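PDB 5OCS: putative NADH-depentdent flavin oxidoreductase from Cupriavidus metallidurans, which probably acts as an FMN-dependent, NAD(P)H-consuming ene-reductase of the Old Yellow Enzyme family, reducing activated C=C bonds. Local coordinates for residues 339-353 with 359-371. Residues are numbered along the deposited sequence; the frame is centred on the assembly and turned at random.
Sequences AKLGASVNAPKQYWR and LEKLFKDAHFGQR. With FMN (flavin mononucleotide), chain H.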
loop_
_atom_site.group_PDB
_atom_site.type_symbol
_atom_site.label_atom_id
_atom_site.label_comp_id
_atom_site.label_asym_id
_atom_site.label_seq_id
_atom_site.Cartn_x
_atom_site.Cartn_y
_atom_site.Cartn_z
ATOM N N ALA D 339 17.242 -6.208 0.199
ATOM C CA ALA D 339 18.360 -5.274 0.399
ATOM C C ALA D 339 19.350 -5.842 1.427
ATOM O O ALA D 339 20.557 -5.711 1.243
ATOM C CB ALA D 339 17.871 -3.916 0.850
ATOM N N LYS D 340 18.843 -6.435 2.502
ATOM C CA LYS D 340 19.746 -6.979 3.544
ATOM C C LYS D 340 20.493 -8.204 3.051
ATOM O O LYS D 340 21.623 -8.428 3.443
ATOM C CB LYS D 340 18.982 -7.349 4.826
ATOM C CG LYS D 340 18.666 -6.212 5.819
ATOM C CD LYS D 340 17.376 -6.543 6.590
ATOM C CE LYS D 340 17.318 -6.141 8.069
ATOM N NZ LYS D 340 16.170 -6.856 8.758
ATOM N N LEU D 341 19.867 -9.006 2.218
ATOM C CA LEU D 341 20.367 -10.314 1.794
ATOM C C LEU D 341 21.026 -10.319 0.401
ATOM O O LEU D 341 21.389 -11.381 -0.105
ATOM C CB LEU D 341 19.215 -11.320 1.852
ATOM C CG LEU D 341 18.670 -11.579 3.270
ATOM C CD1 LEU D 341 17.479 -12.518 3.216
ATOM C CD2 LEU D 341 19.735 -12.182 4.202
ATOM N N GLY D 342 21.179 -9.149 -0.221
ATOM C CA GLY D 342 21.796 -9.048 -1.534
ATOM C C GLY D 342 20.997 -9.632 -2.689
ATOM O O GLY D 342 21.565 -10.055 -3.692
ATOM N N ALA D 343 19.670 -9.587 -2.599
ATOM C CA ALA D 343 18.816 -10.140 -3.625
ATOM C C ALA D 343 18.040 -9.006 -4.318
ATOM O O ALA D 343 18.171 -7.851 -3.981
ATOM C CB ALA D 343 17.847 -11.129 -2.989
ATOM N N SER D 344 17.205 -9.378 -5.261
ATOM C CA SER D 344 16.385 -8.401 -5.942
ATOM C C SER D 344 14.955 -8.861 -5.931
ATOM O O SER D 344 14.657 -10.014 -5.645
ATOM C CB SER D 344 16.956 -8.108 -7.335
ATOM O OG SER D 344 16.925 -9.210 -8.203
ATOM N N VAL D 345 14.058 -7.926 -6.211
ATOM C CA VAL D 345 12.636 -8.170 -6.096
ATOM C C VAL D 345 11.950 -7.509 -7.276
ATOM O O VAL D 345 12.485 -6.569 -7.852
ATOM C CB VAL D 345 11.990 -7.555 -4.834
ATOM C CG1 VAL D 345 12.120 -8.469 -3.620
ATOM C CG2 VAL D 345 12.527 -6.140 -4.566
ATOM N N ASN D 346 10.765 -8.007 -7.595
ATOM C CA ASN D 346 9.856 -7.342 -8.520
ATOM C C ASN D 346 9.135 -6.235 -7.811
ATOM O O ASN D 346 8.457 -6.486 -6.829
ATOM C CB ASN D 346 8.779 -8.303 -8.969
ATOM C CG ASN D 346 9.281 -9.286 -9.932
ATOM O OD1 ASN D 346 9.497 -8.959 -11.079
ATOM N ND2 ASN D 346 9.479 -10.521 -9.479
ATOM N N ALA D 347 9.304 -5.015 -8.290
ATOM C CA ALA D 347 8.606 -3.879 -7.735
ATOM C C ALA D 347 7.911 -3.198 -8.931
ATOM O O ALA D 347 8.400 -3.249 -10.056
ATOM C CB ALA D 347 9.554 -2.908 -7.024
ATOM N N PRO D 348 6.752 -2.590 -8.660
ATOM C CA PRO D 348 6.083 -1.894 -9.745
ATOM C C PRO D 348 6.945 -0.739 -10.239
ATOM O O PRO D 348 7.560 -0.031 -9.418
ATOM C CB PRO D 348 4.807 -1.371 -9.083
ATOM C CG PRO D 348 5.077 -1.335 -7.649
ATOM C CD PRO D 348 6.058 -2.418 -7.383
ATOM N N LYS D 349 6.936 -0.527 -11.555
ATOM C CA LYS D 349 7.723 0.549 -12.182
ATOM C C LYS D 349 7.453 1.907 -11.575
ATOM O O LYS D 349 8.319 2.773 -11.579
ATOM C CB LYS D 349 7.443 0.601 -13.695
ATOM C CG LYS D 349 5.968 0.868 -14.064
ATOM C CD LYS D 349 5.589 0.441 -15.492
ATOM C CE LYS D 349 4.085 0.493 -15.681
ATOM N NZ LYS D 349 3.697 -0.047 -17.007
ATOM N N GLN D 350 6.214 2.137 -11.113
ATOM C CA GLN D 350 5.858 3.437 -10.509
ATOM C C GLN D 350 6.714 3.790 -9.279
ATOM O O GLN D 350 6.813 4.972 -8.883
ATOM C CB GLN D 350 4.400 3.498 -10.080
ATOM C CG GLN D 350 3.350 3.423 -11.174
ATOM C CD GLN D 350 2.994 1.999 -11.656
ATOM O OE1 GLN D 350 3.685 1.001 -11.370
ATOM N NE2 GLN D 350 1.956 1.918 -12.482
ATOM N N TYR D 351 7.315 2.758 -8.651
ATOM C CA TYR D 351 8.088 2.919 -7.438
ATOM C C TYR D 351 9.574 2.646 -7.612
ATOM O O TYR D 351 10.328 2.678 -6.635
ATOM C CB TYR D 351 7.538 1.979 -6.371
ATOM C CG TYR D 351 6.156 2.245 -5.863
ATOM C CD1 TYR D 351 5.494 3.442 -6.095
ATOM C CD2 TYR D 351 5.495 1.257 -5.138
ATOM C CE1 TYR D 351 4.236 3.679 -5.582
ATOM C CE2 TYR D 351 4.221 1.453 -4.629
ATOM C CZ TYR D 351 3.599 2.680 -4.838
ATOM O OH TYR D 351 2.337 2.872 -4.316
ATOM N N TRP D 352 10.025 2.483 -8.841
ATOM C CA TRP D 352 11.449 2.168 -9.081
ATOM C C TRP D 352 12.450 3.257 -8.577
ATOM O O TRP D 352 13.583 2.957 -8.147
ATOM C CB TRP D 352 11.662 1.883 -10.541
ATOM C CG TRP D 352 11.255 0.546 -11.007
ATOM C CD1 TRP D 352 10.913 -0.555 -10.253
ATOM C CD2 TRP D 352 11.186 0.129 -12.357
ATOM N NE1 TRP D 352 10.654 -1.625 -11.081
ATOM C CE2 TRP D 352 10.813 -1.225 -12.371
ATOM C CE3 TRP D 352 11.413 0.769 -13.581
ATOM C CZ2 TRP D 352 10.649 -1.942 -13.567
ATOM C CZ3 TRP D 352 11.253 0.055 -14.749
ATOM C CH2 TRP D 352 10.885 -1.275 -14.740
ATOM N N ARG D 353 12.002 4.490 -8.535
ATOM C CA ARG D 353 12.846 5.597 -8.042
ATOM C C ARG D 353 12.972 5.641 -6.534
ATOM O O ARG D 353 13.766 6.419 -6.031
ATOM C CB ARG D 353 12.325 6.949 -8.565
ATOM C CG ARG D 353 12.440 7.046 -10.060
ATOM C CD ARG D 353 11.415 7.982 -10.675
ATOM N NE ARG D 353 11.599 9.391 -10.316
ATOM C CZ ARG D 353 10.789 10.370 -10.715
ATOM N NH1 ARG D 353 9.736 10.099 -11.495
ATOM N NH2 ARG D 353 11.022 11.632 -10.320
ATOM N N LEU D 359 21.763 1.723 -2.241
ATOM C CA LEU D 359 21.556 0.472 -2.956
ATOM C C LEU D 359 21.591 0.685 -4.438
ATOM O O LEU D 359 21.349 1.788 -4.921
ATOM C CB LEU D 359 20.188 -0.136 -2.587
ATOM C CG LEU D 359 20.092 -0.649 -1.158
ATOM C CD1 LEU D 359 18.679 -0.555 -0.599
ATOM C CD2 LEU D 359 20.633 -2.075 -1.070
ATOM N N GLU D 360 21.855 -0.401 -5.148
ATOM C CA GLU D 360 21.766 -0.463 -6.608
ATOM C C GLU D 360 21.219 -1.831 -6.955
ATOM O O GLU D 360 21.482 -2.794 -6.221
ATOM C CB GLU D 360 23.160 -0.300 -7.248
ATOM C CG GLU D 360 23.830 1.048 -6.991
ATOM C CD GLU D 360 22.993 2.233 -7.467
ATOM O OE1 GLU D 360 22.267 2.090 -8.483
ATOM O OE2 GLU D 360 23.048 3.302 -6.809
ATOM N N LYS D 361 20.450 -1.913 -8.041
ATOM C CA LYS D 361 19.948 -3.197 -8.575
ATOM C C LYS D 361 18.962 -3.942 -7.676
ATOM O O LYS D 361 18.768 -5.134 -7.864
ATOM C CB LYS D 361 21.094 -4.187 -8.886
ATOM C CG LYS D 361 22.218 -3.654 -9.750
ATOM C CD LYS D 361 21.802 -3.575 -11.206
ATOM C CE LYS D 361 22.973 -3.173 -12.090
ATOM N NZ LYS D 361 22.520 -2.222 -13.142
ATOM N N LEU D 362 18.360 -3.256 -6.706
ATOM C CA LEU D 362 17.350 -3.890 -5.833
ATOM C C LEU D 362 16.152 -4.360 -6.645
ATOM O O LEU D 362 15.579 -5.451 -6.397
ATOM C CB LEU D 362 16.917 -2.928 -4.718
ATOM C CG LEU D 362 15.885 -3.472 -3.720
ATOM C CD1 LEU D 362 16.497 -4.664 -2.993
ATOM C CD2 LEU D 362 15.465 -2.431 -2.710
ATOM N N PHE D 363 15.722 -3.518 -7.574
ATOM C CA PHE D 363 14.538 -3.807 -8.332
ATOM C C PHE D 363 14.886 -4.448 -9.669
ATOM O O PHE D 363 15.663 -3.889 -10.447
ATOM C CB PHE D 363 13.736 -2.537 -8.529
ATOM C CG PHE D 363 13.307 -1.860 -7.243
ATOM C CD1 PHE D 363 12.817 -2.584 -6.164
ATOM C CD2 PHE D 363 13.323 -0.491 -7.162
ATOM C CE1 PHE D 363 12.377 -1.956 -5.016
ATOM C CE2 PHE D 363 12.917 0.147 -6.019
ATOM C CZ PHE D 363 12.432 -0.581 -4.948
ATOM N N LYS D 364 14.277 -5.592 -9.954
ATOM C CA LYS D 364 14.570 -6.337 -11.180
ATOM C C LYS D 364 14.209 -5.536 -12.426
ATOM O O LYS D 364 13.088 -5.018 -12.538
ATOM C CB LYS D 364 13.808 -7.643 -11.224
ATOM C CG LYS D 364 14.142 -8.642 -10.135
ATOM C CD LYS D 364 13.328 -9.931 -10.285
ATOM C CE LYS D 364 13.561 -10.892 -9.123
ATOM N NZ LYS D 364 14.991 -11.265 -8.987
ATOM N N ASP D 365 15.173 -5.403 -13.325
ATOM C CA ASP D 365 14.974 -4.785 -14.642
ATOM C C ASP D 365 14.536 -3.311 -14.626
ATOM O O ASP D 365 13.958 -2.847 -15.592
ATOM C CB ASP D 365 13.992 -5.604 -15.477
ATOM C CG ASP D 365 14.384 -7.076 -15.560
ATOM O OD1 ASP D 365 15.539 -7.391 -15.919
ATOM O OD2 ASP D 365 13.539 -7.915 -15.237
ATOM N N ALA D 366 14.833 -2.586 -13.553
ATOM C CA ALA D 366 14.465 -1.146 -13.450
ATOM C C ALA D 366 15.251 -0.285 -14.453
ATOM O O ALA D 366 16.418 -0.550 -14.725
ATOM C CB ALA D 366 14.672 -0.628 -12.045
ATOM N N HIS D 367 14.586 0.726 -15.022
ATOM C CA HIS D 367 15.201 1.686 -15.975
ATOM C C HIS D 367 14.646 3.057 -15.643
ATOM O O HIS D 367 13.504 3.183 -15.196
ATOM C CB HIS D 367 14.809 1.411 -17.435
ATOM C CG HIS D 367 14.918 -0.010 -17.844
ATOM N ND1 HIS D 367 16.129 -0.672 -17.911
ATOM C CD2 HIS D 367 13.973 -0.902 -18.229
ATOM C CE1 HIS D 367 15.922 -1.920 -18.302
ATOM N NE2 HIS D 367 14.623 -2.083 -18.503
ATOM N N PHE D 368 15.424 4.085 -15.942
ATOM C CA PHE D 368 15.020 5.461 -15.672
ATOM C C PHE D 368 15.692 6.410 -16.662
ATOM O O PHE D 368 16.885 6.272 -16.972
ATOM C CB PHE D 368 15.444 5.853 -14.265
ATOM C CG PHE D 368 15.232 7.318 -13.949
ATOM C CD1 PHE D 368 13.981 7.792 -13.575
ATOM C CD2 PHE D 368 16.310 8.236 -14.066
ATOM C CE1 PHE D 368 13.789 9.137 -13.267
ATOM C CE2 PHE D 368 16.114 9.601 -13.789
ATOM C CZ PHE D 368 14.840 10.043 -13.397
ATOM N N GLY D 369 14.934 7.384 -17.140
ATOM C CA GLY D 369 15.524 8.558 -17.777
ATOM C C GLY D 369 14.536 9.683 -17.596
ATOM O O GLY D 369 13.362 9.436 -17.385
ATOM N N GLN D 370 15.023 10.914 -17.674
ATOM C CA GLN D 370 14.139 12.092 -17.588
ATOM C C GLN D 370 14.767 13.191 -18.390
ATOM O O GLN D 370 15.978 13.253 -18.468
ATOM C CB GLN D 370 13.960 12.557 -16.134
ATOM C CG GLN D 370 12.550 12.290 -15.592
ATOM C CD GLN D 370 12.229 12.910 -14.216
ATOM O OE1 GLN D 370 11.076 12.864 -13.779
ATOM N NE2 GLN D 370 13.232 13.488 -13.538
ATOM N N ARG D 371 13.953 14.073 -18.946
ATOM C CA ARG D 371 14.442 15.284 -19.601
ATOM C C ARG D 371 14.950 16.311 -18.580
ATOM O O ARG D 371 15.932 17.013 -18.918
ATOM C CB ARG D 371 13.345 15.917 -20.474
ATOM C CG ARG D 371 12.967 15.082 -21.688
ATOM C CD ARG D 371 11.607 15.504 -22.210
ATOM N NE ARG D 371 11.704 16.822 -22.830
ATOM C CZ ARG D 371 10.687 17.565 -23.221
ATOM N NH1 ARG D 371 9.423 17.186 -23.007
ATOM N NH2 ARG D 371 10.944 18.730 -23.810
ATOM O OXT ARG D 371 14.441 16.422 -17.429
HETATM N N1 FMN H . 7.569 16.819 -7.449
HETATM C C2 FMN H . 6.455 17.559 -7.808
HETATM O O2 FMN H . 6.482 18.788 -7.498
HETATM N N3 FMN H . 5.374 17.042 -8.420
HETATM C C4 FMN H . 5.290 15.768 -8.725
HETATM O O4 FMN H . 4.285 15.284 -9.214
HETATM C C4A FMN H . 6.444 14.911 -8.460
HETATM N N5 FMN H . 6.418 13.610 -8.839
HETATM C C5A FMN H . 7.428 12.756 -8.400
HETATM C C6 FMN H . 7.350 11.384 -8.671
HETATM C C7 FMN H . 8.348 10.524 -8.255
HETATM C C7M FMN H . 8.261 9.054 -8.578
HETATM C C8 FMN H . 9.488 11.099 -7.527
HETATM C C8M FMN H . 10.639 10.237 -7.065
HETATM C C9 FMN H . 9.573 12.446 -7.238
HETATM C C9A FMN H . 8.571 13.315 -7.624
HETATM N N10 FMN H . 8.647 14.699 -7.347
HETATM C C10 FMN H . 7.548 15.508 -7.735
HETATM C "C1'" FMN H . 9.700 15.274 -6.570
HETATM C "C2'" FMN H . 9.336 14.906 -5.108
HETATM O "O2'" FMN H . 8.114 15.562 -4.677
HETATM C "C3'" FMN H . 10.465 15.319 -4.136
HETATM O "O3'" FMN H . 10.569 16.758 -4.151
HETATM C "C4'" FMN H . 11.814 14.697 -4.513
HETATM O "O4'" FMN H . 11.673 13.306 -4.812
HETATM C "C5'" FMN H . 12.816 14.885 -3.384
HETATM O "O5'" FMN H . 12.349 14.354 -2.149
HETATM P P FMN H . 12.726 12.881 -1.646
HETATM O O1P FMN H . 12.278 11.871 -2.704
HETATM O O2P FMN H . 14.223 12.970 -1.522
HETATM O O3P FMN H . 12.000 12.848 -0.332
HETATM O O HOH W 1 10.927 -4.763 -10.736
HETATM O O HOH W 2 9.487 13.816 -10.988
#
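Val345 and Phe363 meet in a single backbone bridge between segments running parallel here: Val345 N donates a hydrogen bond to Leu362 O (2.9 Å), and Val345 O accepts one from Lys364 N (2.9 Å). Beside it, Lys364 runs straight to CE and then bends at its last torsion (chi4 -58°), which brings NZ within 2.9 Å of Ser344 OG as hydrogen-bond donor. Phe363 packs with one face under the methyl of Ala347, whose CB stands 3.8 Å from the ring centroid, while Val345 CG2 and Trp352 O lie at its edge, in plane. Next to it the indole of Trp352 is sandwiched: Ala366 CA sits 3.5 Å from the centroid of the six-membered ring, and Lys349 CA of its own segment covers the opposite face. The planes of the Trp352 five-membered ring and the Phe363 ring lie 23° apart, but the rings are slid so far that they barely overlap. A water ties the two segments together, accepting from Ala347 N and Trp352 NE1 and donating to Lys364 O. Farther along, Arg353 bends at chi3 (67°) and lays its guanidinium flat over the dimethylbenzene end of the flavin, NH2 coming 3.2 Å from FMN C8. Phe368 CE1 and the amide of Gln370 lie over the other guanidinium face, and a second water, in the guanidinium plane, accepts from Arg353 NH2. This flavin is held by the second subunit, through its Arg231 and Arg325 among others, so the C-terminal extension reaches its neighbour's cofactor; Arg371 pairs with Glu142 of that subunit. Leu362 CD1 and Leu359 CD1 rest on Ala339 in helix 333-341, whose Trp335 meets the Phe363 ring edge-to-face; the contact lies beyond the barrel, its centre about 29 Å from the chain's.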